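Local atomic coordinates of NolR (PDB entry 4OMZ), a protein that acts as an ArsR-family transcription regulator with a helix-turn-helix fold, binding DNA to control rhizobial genes of nodulation and symbiosis. Residues A20-A25 with Q69-T74; L32-S37 with N50-S55; E42-A47 with T80-S85. All blocks are in the same frame, centred on the assembly; numbering follows the deposited sequence.

Overall arrangement
From the N terminus the chain runs through helix 10-26, whose segment 20-25 later receives the turn at 69-74; this is contact 1, which closes a long loop holding helices 29-40, 45-51 and 56-68. Nested inside that loop, contact 2 brings helix 29-40 against the end of helix 45-51 and the turn after it. Contact 3 starts within the loops of both others but ends beyond them, at 80-85, and so crosses each: it joins the short strand 43-44 and the start of helix 45-51 to the second strand of the hairpin. Contacts 1 and 3 meet at Leu71 and Ser85, contacts 2 and 3 at Ser37 and Met43. Together they tie helices, helix-turn-helix and wing into one unit.

Contact 1 (A20-A25 with Q69-T74); sequences AGFLSA and QNLVST
The flat carboxamide of Gln69 lies almost parallel to the Gly21-Phe22 peptide and covers one face of it, with NE2 of Gln69 3.5 Å from C of Gly21 and OE1 of Gln69 3.4 Å from CA of Phe22. Gly21 has no side chain to hold the amide off. The Phe22 ring is met at its edge, near its plane, by Leu71, whose CD2 is 3.9 Å from Phe22 CE1. Phe22 CG is anti to the backbone N (chi1 161°); the ring beyond it also packs on Ser89 and Ile93 of helix 88-101 and on Tyr101 of the second subunit. One helical turn on from Gly21, the methyl of Ala25 touches Gln69 CG at 3.4 Å and Leu71 CD1 at 3.7 Å. Gln69 and Leu71 flank Asn70, the positive-phi residue of the Schellman motif that ends helix 56-68, by homology probably the DNA-reading helix. The motif thus delivers both side chains to helix 10-26. The chemistry is that of van der Waals contact, with even the amide used for its flat surface, which implies that close fit rather than polar pairing joins the two segments here.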
loop_
_atom_site.group_PDB
_atom_site.type_symbol
_atom_site.label_atom_id
_atom_site.label_comp_id
_atom_site.label_asym_id
_atom_site.label_seq_id
_atom_site.Cartn_x
_atom_site.Cartn_y
_atom_site.Cartn_z
ATOM N N ALA A 20 7.446 -2.409 -1.626
ATOM C CA ALA A 20 6.359 -2.408 -2.597
ATOM C C ALA A 20 5.686 -3.775 -2.664
ATOM O O ALA A 20 4.500 -3.855 -2.956
ATOM C CB ALA A 20 6.861 -1.994 -3.971
ATOM N N GLY A 21 6.438 -4.848 -2.421
ATOM C CA GLY A 21 5.838 -6.175 -2.361
ATOM C C GLY A 21 4.832 -6.276 -1.223
ATOM O O GLY A 21 3.677 -6.709 -1.403
ATOM N N PHE A 22 5.269 -5.840 -0.044
ATOM C CA PHE A 22 4.395 -5.792 1.127
ATOM C C PHE A 22 3.137 -4.931 0.890
ATOM O O PHE A 22 1.986 -5.384 1.089
ATOM C CB PHE A 22 5.200 -5.263 2.309
ATOM C CG PHE A 22 4.370 -4.732 3.434
ATOM C CD1 PHE A 22 3.536 -5.561 4.163
ATOM C CD2 PHE A 22 4.434 -3.387 3.770
ATOM C CE1 PHE A 22 2.782 -5.058 5.209
ATOM C CE2 PHE A 22 3.683 -2.878 4.814
ATOM C CZ PHE A 22 2.855 -3.714 5.534
ATOM N N LEU A 23 3.352 -3.696 0.440
ATOM C CA LEU A 23 2.240 -2.779 0.192
ATOM C C LEU A 23 1.297 -3.351 -0.854
ATOM O O LEU A 23 0.083 -3.166 -0.785
ATOM C CB LEU A 23 2.738 -1.419 -0.282
ATOM C CG LEU A 23 3.431 -0.531 0.738
ATOM C CD1 LEU A 23 3.852 0.764 0.072
ATOM C CD2 LEU A 23 2.490 -0.285 1.894
ATOM N N SER A 24 1.874 -4.054 -1.822
ATOM C CA SER A 24 1.096 -4.683 -2.875
ATOM C C SER A 24 0.188 -5.726 -2.263
ATOM O O SER A 24 -0.955 -5.881 -2.693
ATOM C CB SER A 24 2.004 -5.320 -3.923
ATOM O OG SER A 24 2.619 -4.324 -4.719
ATOM N N ALA A 25 0.700 -6.450 -1.267
ATOM C CA ALA A 25 -0.148 -7.397 -0.548
ATOM C C ALA A 25 -1.298 -6.670 0.130
ATOM O O ALA A 25 -2.402 -7.203 0.225
ATOM C CB ALA A 25 0.645 -8.178 0.472
ATOM N N GLN A 69 3.330 -12.847 1.689
ATOM C CA GLN A 69 4.008 -11.746 2.362
ATOM C C GLN A 69 4.061 -11.954 3.870
ATOM O O GLN A 69 4.346 -11.016 4.611
ATOM C CB GLN A 69 3.314 -10.421 2.050
ATOM C CG GLN A 69 3.615 -9.868 0.672
ATOM C CD GLN A 69 5.056 -9.447 0.519
ATOM O OE1 GLN A 69 5.680 -8.975 1.470
ATOM N NE2 GLN A 69 5.591 -9.599 -0.684
ATOM N N ASN A 70 3.775 -13.178 4.316
ATOM C CA ASN A 70 3.939 -13.552 5.722
ATOM C C ASN A 70 3.087 -12.693 6.654
ATOM O O ASN A 70 3.519 -12.336 7.751
ATOM C CB ASN A 70 5.412 -13.462 6.126
ATOM C CG ASN A 70 6.287 -14.434 5.354
ATOM O OD1 ASN A 70 6.412 -15.600 5.719
ATOM N ND2 ASN A 70 6.892 -13.955 4.276
ATOM N N LEU A 71 1.882 -12.356 6.206
ATOM C CA LEU A 71 1.046 -11.398 6.919
ATOM C C LEU A 71 -0.035 -12.054 7.771
ATOM O O LEU A 71 -0.743 -11.370 8.514
ATOM C CB LEU A 71 0.396 -10.427 5.931
ATOM C CG LEU A 71 1.370 -9.603 5.084
ATOM C CD1 LEU A 71 0.624 -8.670 4.157
ATOM C CD2 LEU A 71 2.323 -8.826 5.977
ATOM N N VAL A 72 -0.177 -13.372 7.654
ATOM C CA VAL A 72 -1.191 -14.084 8.421
ATOM C C VAL A 72 -0.650 -15.336 9.088
ATOM O O VAL A 72 0.269 -15.982 8.590
ATOM C CB VAL A 72 -2.410 -14.480 7.549
ATOM C CG1 VAL A 72 -3.269 -13.267 7.244
ATOM C CG2 VAL A 72 -1.963 -15.166 6.274
ATOM N N SER A 73 -1.244 -15.664 10.226
ATOM C CA SER A 73 -0.926 -16.871 10.958
ATOM C C SER A 73 -2.119 -17.821 10.892
ATOM O O SER A 73 -3.267 -17.391 10.698
ATOM C CB SER A 73 -0.586 -16.540 12.406
ATOM O OG SER A 73 0.608 -15.784 12.483
ATOM N N THR A 74 -1.853 -19.108 11.067
ATOM C CA THR A 74 -2.909 -20.103 11.008
ATOM C C THR A 74 -2.853 -21.008 12.219
ATOM O O THR A 74 -1.817 -21.148 12.863
ATOM C CB THR A 74 -2.815 -20.985 9.743
ATOM O OG1 THR A 74 -1.583 -21.721 9.749
ATOM C CG2 THR A 74 -2.914 -20.143 8.478
#

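Contact 2 (L32-S37 with N50-S55); sequences LLILDS and NKVGLS
Val52 carries the tight part of this contact: its CG1 methyl lies against the flank of helix 29-40, 3.7 Å from Ile34 CG1 and equally close to the backbone N of Ile34. The two side chains cross obliquely. Val52 CG1 is also 3.9 Å from Leu33 C, so the methyl touches peptide as well as side chain. Val52 CG1 is placed there by a chi1 of -62°, anti to its own carbonyl carbon. Beyond Val52, Ile34 continues into the interior toward Leu59, His62 and Leu66 of helix 56-68.

This is the packing of a helix-turn-helix, in which helix 45-51 and helix 56-68 are joined by a short turn and backed by helix 29-40. The turn begins with a Schellman motif: Gly53, with positive phi, makes a weak bond from its N to Asn50 O, while Leu54 N returns to Ala49 O.

Toward Lys51, which is partly exposed where Val52 and Ile34 are buried, the fit is slacker. Ser37 OG is 4.0 Å from Lys51 CG, a loose van der Waals contact with an aliphatic carbon; the hydroxyl's bond is made within its own helix, from Ser37 OG to Leu33 O at 2.8 Å. Ser37 N reaches that carbonyl oxygen from the other face of its plane, so two donors grip it. An alanine in place of Ser37 would probably leave Leu33 O with the backbone donor alone and open a small gap beside Lys51 CG. The Lys51 chain bends at chi2, and its ammonium makes a salt bridge with Glu41. On this more open side, Leu8 of the second subunit packs on both Ser37 and Lys51.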
loop_
_atom_site.group_PDB
_atom_site.type_symbol
_atom_site.label_atom_id
_atom_site.label_comp_id
_atom_site.label_asym_id
_atom_site.label_seq_id
_atom_site.Cartn_x
_atom_site.Cartn_y
_atom_site.Cartn_z
ATOM N N LEU A 32 -7.716 -5.648 2.280
ATOM C CA LEU A 32 -7.758 -4.691 3.375
ATOM C C LEU A 32 -8.848 -5.068 4.381
ATOM O O LEU A 32 -8.618 -5.061 5.598
ATOM C CB LEU A 32 -7.990 -3.288 2.820
ATOM C CG LEU A 32 -7.067 -2.167 3.284
ATOM C CD1 LEU A 32 -5.639 -2.663 3.413
ATOM C CD2 LEU A 32 -7.136 -1.020 2.292
ATOM N N LEU A 33 -10.027 -5.422 3.864
ATOM C CA LEU A 33 -11.144 -5.852 4.709
ATOM C C LEU A 33 -10.815 -7.155 5.450
ATOM O O LEU A 33 -11.116 -7.312 6.645
ATOM C CB LEU A 33 -12.410 -6.018 3.867
ATOM C CG LEU A 33 -12.950 -4.726 3.246
ATOM C CD1 LEU A 33 -14.077 -5.023 2.276
ATOM C CD2 LEU A 33 -13.414 -3.755 4.324
ATOM N N ILE A 34 -10.196 -8.083 4.723
ATOM C CA ILE A 34 -9.712 -9.334 5.292
ATOM C C ILE A 34 -8.728 -9.084 6.438
ATOM O O ILE A 34 -8.875 -9.650 7.513
ATOM C CB ILE A 34 -9.028 -10.210 4.226
ATOM C CG1 ILE A 34 -10.054 -10.713 3.209
ATOM C CG2 ILE A 34 -8.299 -11.376 4.881
ATOM C CD1 ILE A 34 -9.441 -11.209 1.914
ATOM N N LEU A 35 -7.723 -8.244 6.206
ATOM C CA LEU A 35 -6.716 -7.972 7.231
ATOM C C LEU A 35 -7.305 -7.248 8.435
ATOM O O LEU A 35 -6.880 -7.474 9.563
ATOM C CB LEU A 35 -5.557 -7.149 6.653
ATOM C CG LEU A 35 -4.531 -7.930 5.832
ATOM C CD1 LEU A 35 -3.625 -6.990 5.075
ATOM C CD2 LEU A 35 -3.721 -8.847 6.728
ATOM N N ASP A 36 -8.282 -6.379 8.193
ATOM C CA ASP A 36 -8.977 -5.702 9.284
ATOM C C ASP A 36 -9.650 -6.751 10.173
ATOM O O ASP A 36 -9.390 -6.855 11.392
ATOM C CB ASP A 36 -10.002 -4.714 8.727
ATOM C CG ASP A 36 -10.262 -3.549 9.661
ATOM O OD1 ASP A 36 -9.309 -2.792 9.942
ATOM O OD2 ASP A 36 -11.416 -3.384 10.108
ATOM N N SER A 37 -10.447 -7.593 9.526
ATOM C CA SER A 37 -11.174 -8.632 10.230
ATOM C C SER A 37 -10.237 -9.587 10.976
ATOM O O SER A 37 -10.474 -9.915 12.136
ATOM C CB SER A 37 -12.045 -9.400 9.242
ATOM O OG SER A 37 -12.821 -8.512 8.462
ATOM N N ASN A 50 -17.393 -14.694 4.340
ATOM C CA ASN A 50 -18.662 -14.092 4.691
ATOM C C ASN A 50 -18.669 -12.639 5.119
ATOM O O ASN A 50 -19.436 -11.820 4.604
ATOM C CB ASN A 50 -19.169 -14.866 5.875
ATOM C CG ASN A 50 -19.906 -16.031 5.485
ATOM O OD1 ASN A 50 -20.089 -16.280 4.288
ATOM N ND2 ASN A 50 -20.258 -16.859 6.467
ATOM N N LYS A 51 -17.764 -12.321 6.040
ATOM C CA LYS A 51 -17.687 -10.984 6.597
ATOM C C LYS A 51 -17.220 -10.013 5.519
ATOM O O LYS A 51 -17.678 -8.873 5.453
ATOM C CB LYS A 51 -16.771 -10.968 7.819
ATOM C CG LYS A 51 -16.632 -9.606 8.436
ATOM C CD LYS A 51 -16.970 -9.651 9.917
ATOM C CE LYS A 51 -16.854 -8.264 10.507
ATOM N NZ LYS A 51 -16.560 -8.255 11.954
ATOM N N VAL A 52 -16.326 -10.480 4.656
ATOM C CA VAL A 52 -15.767 -9.624 3.619
ATOM C C VAL A 52 -16.651 -9.675 2.377
ATOM O O VAL A 52 -16.449 -8.923 1.426
ATOM C CB VAL A 52 -14.335 -10.045 3.256
ATOM C CG1 VAL A 52 -13.421 -9.905 4.469
ATOM C CG2 VAL A 52 -14.334 -11.470 2.732
ATOM N N GLY A 53 -17.625 -10.579 2.401
ATOM C CA GLY A 53 -18.596 -10.730 1.332
ATOM C C GLY A 53 -18.018 -11.133 -0.007
ATOM O O GLY A 53 -18.201 -10.434 -1.004
ATOM N N LEU A 54 -17.299 -12.247 -0.041
ATOM C CA LEU A 54 -16.772 -12.755 -1.301
ATOM C C LEU A 54 -16.790 -14.280 -1.289
ATOM O O LEU A 54 -16.988 -14.890 -0.236
ATOM C CB LEU A 54 -15.385 -12.183 -1.586
ATOM C CG LEU A 54 -14.203 -12.476 -0.674
ATOM C CD1 LEU A 54 -13.452 -13.627 -1.191
ATOM C CD2 LEU A 54 -13.280 -11.291 -0.628
ATOM N N SER A 55 -16.578 -14.912 -2.441
ATOM C CA SER A 55 -16.575 -16.374 -2.445
ATOM C C SER A 55 -15.218 -16.988 -2.084
ATOM O O SER A 55 -14.185 -16.345 -2.187
ATOM C CB SER A 55 -17.006 -16.890 -3.823
ATOM O OG SER A 55 -16.028 -16.585 -4.803
#

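Contact 3 (E42-A47 with T80-S85); sequences EMAVGA and TIYYSS
Met43 and Tyr83 form an antiparallel hydrogen-bonded pair, although the touching parts of the two backbones run 128° apart. Met43 N donates a hydrogen bond to Tyr83 O at 3.2 Å, and Tyr83 N returns a bond to Met43 O at 2.9 Å. Both are nearly straight at the hydrogen, but the second donor stands 32° off the carbonyl plane. CA-H...O contacts supplement them, among them Ala44 CA to Ile81 O at 3.4 Å.

Ala44 and Tyr82 occupy the face of the sheet opposite Met43 and Tyr83. The Ala44 methyl touches two side chains of strand 80-84, with Tyr82 CE1 3.7 Å and Thr80 CG2 3.8 Å from Ala44 CB. Glu42 crosses Tyr82 at about a right angle, its OE2 4.2 Å from Tyr82 CB; that oxygen is engaged by Arg75 in a salt bridge, while CG of Glu42 rests against CB of Ser84. Val45, already in the helix, lies side by side with Tyr83, pointing the same way. With CG2 anti to its carbonyl carbon, Val45 brings this methyl to 3.6 Å from Tyr83 CE1, so the first residue of helix 45-51 touches the Tyr83 ring obliquely.

The Met43-Tyr83 pair adds a short, weakly bonded third strand to the 73-77/80-84 hairpin, the wing of a winged helix-turn-helix. Ala44 then takes the N-cap position, where the chain passes from strand into helix 45-51. Beneath the sheet, Tyr83 packs on Leu38 of helix 29-40 and Leu63 of helix 56-68, Val45 reaches Gln56 and Leu59 of the latter, and Met43 leans on Ser37, while on the far side of strand 80-84 Tyr82 pairs through its backbone with Arg75.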
loop_
_atom_site.group_PDB
_atom_site.type_symbol
_atom_site.label_atom_id
_atom_site.label_comp_id
_atom_site.label_asym_id
_atom_site.label_seq_id
_atom_site.Cartn_x
_atom_site.Cartn_y
_atom_site.Cartn_z
ATOM N N GLU A 42 -10.128 -14.142 15.193
ATOM C CA GLU A 42 -9.918 -15.403 14.471
ATOM C C GLU A 42 -11.136 -15.833 13.669
ATOM O O GLU A 42 -12.267 -15.714 14.138
ATOM C CB GLU A 42 -9.571 -16.555 15.416
ATOM C CG GLU A 42 -8.207 -16.560 16.048
ATOM C CD GLU A 42 -7.913 -17.906 16.703
ATOM O OE1 GLU A 42 -8.656 -18.294 17.633
ATOM O OE2 GLU A 42 -6.944 -18.582 16.284
ATOM N N MET A 43 -10.908 -16.351 12.467
ATOM C CA MET A 43 -12.002 -16.847 11.642
ATOM C C MET A 43 -11.650 -18.077 10.824
ATOM O O MET A 43 -10.555 -18.183 10.266
ATOM C CB MET A 43 -12.510 -15.766 10.690
ATOM C CG MET A 43 -13.207 -14.621 11.374
ATOM S SD MET A 43 -14.056 -13.567 10.202
ATOM C CE MET A 43 -13.508 -11.988 10.805
ATOM N N ALA A 44 -12.599 -19.008 10.758
ATOM C CA ALA A 44 -12.488 -20.108 9.827
ATOM C C ALA A 44 -12.767 -19.501 8.465
ATOM O O ALA A 44 -13.444 -18.480 8.368
ATOM C CB ALA A 44 -13.459 -21.217 10.157
ATOM N N VAL A 45 -12.260 -20.136 7.418
ATOM C CA VAL A 45 -12.295 -19.560 6.081
ATOM C C VAL A 45 -13.713 -19.177 5.625
ATOM O O VAL A 45 -13.892 -18.171 4.941
ATOM C CB VAL A 45 -11.659 -20.532 5.071
ATOM C CG1 VAL A 45 -11.682 -19.952 3.672
ATOM C CG2 VAL A 45 -10.220 -20.820 5.476
ATOM N N GLY A 46 -14.720 -19.955 6.014
ATOM C CA GLY A 46 -16.092 -19.656 5.629
ATOM C C GLY A 46 -16.628 -18.342 6.167
ATOM O O GLY A 46 -17.087 -17.470 5.406
ATOM N N ALA A 47 -16.546 -18.198 7.487
ATOM C CA ALA A 47 -16.988 -16.994 8.179
ATOM C C ALA A 47 -16.246 -15.773 7.641
ATOM O O ALA A 47 -16.799 -14.674 7.543
ATOM C CB ALA A 47 -16.767 -17.136 9.679
ATOM N N THR A 80 -10.179 -27.932 10.386
ATOM C CA THR A 80 -10.633 -26.568 10.202
ATOM C C THR A 80 -9.455 -25.641 10.437
ATOM O O THR A 80 -8.777 -25.720 11.463
ATOM C CB THR A 80 -11.782 -26.214 11.173
ATOM O OG1 THR A 80 -12.846 -27.162 11.025
ATOM C CG2 THR A 80 -12.313 -24.809 10.903
ATOM N N ILE A 81 -9.213 -24.758 9.477
ATOM C CA ILE A 81 -8.146 -23.786 9.616
ATOM C C ILE A 81 -8.710 -22.453 10.082
ATOM O O ILE A 81 -9.686 -21.948 9.525
ATOM C CB ILE A 81 -7.372 -23.590 8.292
ATOM C CG1 ILE A 81 -6.836 -24.927 7.771
ATOM C CG2 ILE A 81 -6.231 -22.598 8.481
ATOM C CD1 ILE A 81 -5.775 -25.556 8.653
ATOM N N TYR A 82 -8.092 -21.899 11.117
ATOM C CA TYR A 82 -8.451 -20.587 11.628
ATOM C C TYR A 82 -7.328 -19.616 11.331
ATOM O O TYR A 82 -6.180 -19.842 11.727
ATOM C CB TYR A 82 -8.731 -20.632 13.132
ATOM C CG TYR A 82 -9.991 -21.388 13.487
ATOM C CD1 TYR A 82 -11.233 -20.770 13.418
ATOM C CD2 TYR A 82 -9.939 -22.712 13.897
ATOM C CE1 TYR A 82 -12.392 -21.450 13.738
ATOM C CE2 TYR A 82 -11.093 -23.403 14.218
ATOM C CZ TYR A 82 -12.317 -22.765 14.138
ATOM O OH TYR A 82 -13.473 -23.445 14.457
ATOM N N TYR A 83 -7.674 -18.538 10.633
ATOM C CA TYR A 83 -6.718 -17.513 10.238
ATOM C C TYR A 83 -6.747 -16.329 11.191
ATOM O O TYR A 83 -7.796 -15.984 11.734
ATOM C CB TYR A 83 -7.011 -17.032 8.818
ATOM C CG TYR A 83 -6.546 -17.975 7.735
ATOM C CD1 TYR A 83 -7.284 -19.103 7.400
ATOM C CD2 TYR A 83 -5.374 -17.728 7.034
ATOM C CE1 TYR A 83 -6.862 -19.962 6.399
ATOM C CE2 TYR A 83 -4.943 -18.581 6.038
ATOM C CZ TYR A 83 -5.688 -19.694 5.722
ATOM O OH TYR A 83 -5.252 -20.539 4.727
ATOM N N SER A 84 -5.588 -15.713 11.397
ATOM C CA SER A 84 -5.519 -14.473 12.160
ATOM C C SER A 84 -4.358 -13.654 11.638
ATOM O O SER A 84 -3.587 -14.135 10.816
ATOM C CB SER A 84 -5.359 -14.749 13.658
ATOM O OG SER A 84 -4.250 -15.595 13.904
ATOM N N SER A 85 -4.238 -12.412 12.087
ATOM C CA SER A 85 -3.039 -11.643 11.793
ATOM C C SER A 85 -2.531 -10.913 13.013
ATOM O O SER A 85 -3.246 -10.117 13.621
ATOM C CB SER A 85 -3.284 -10.637 10.673
ATOM O OG SER A 85 -2.075 -9.966 10.360
#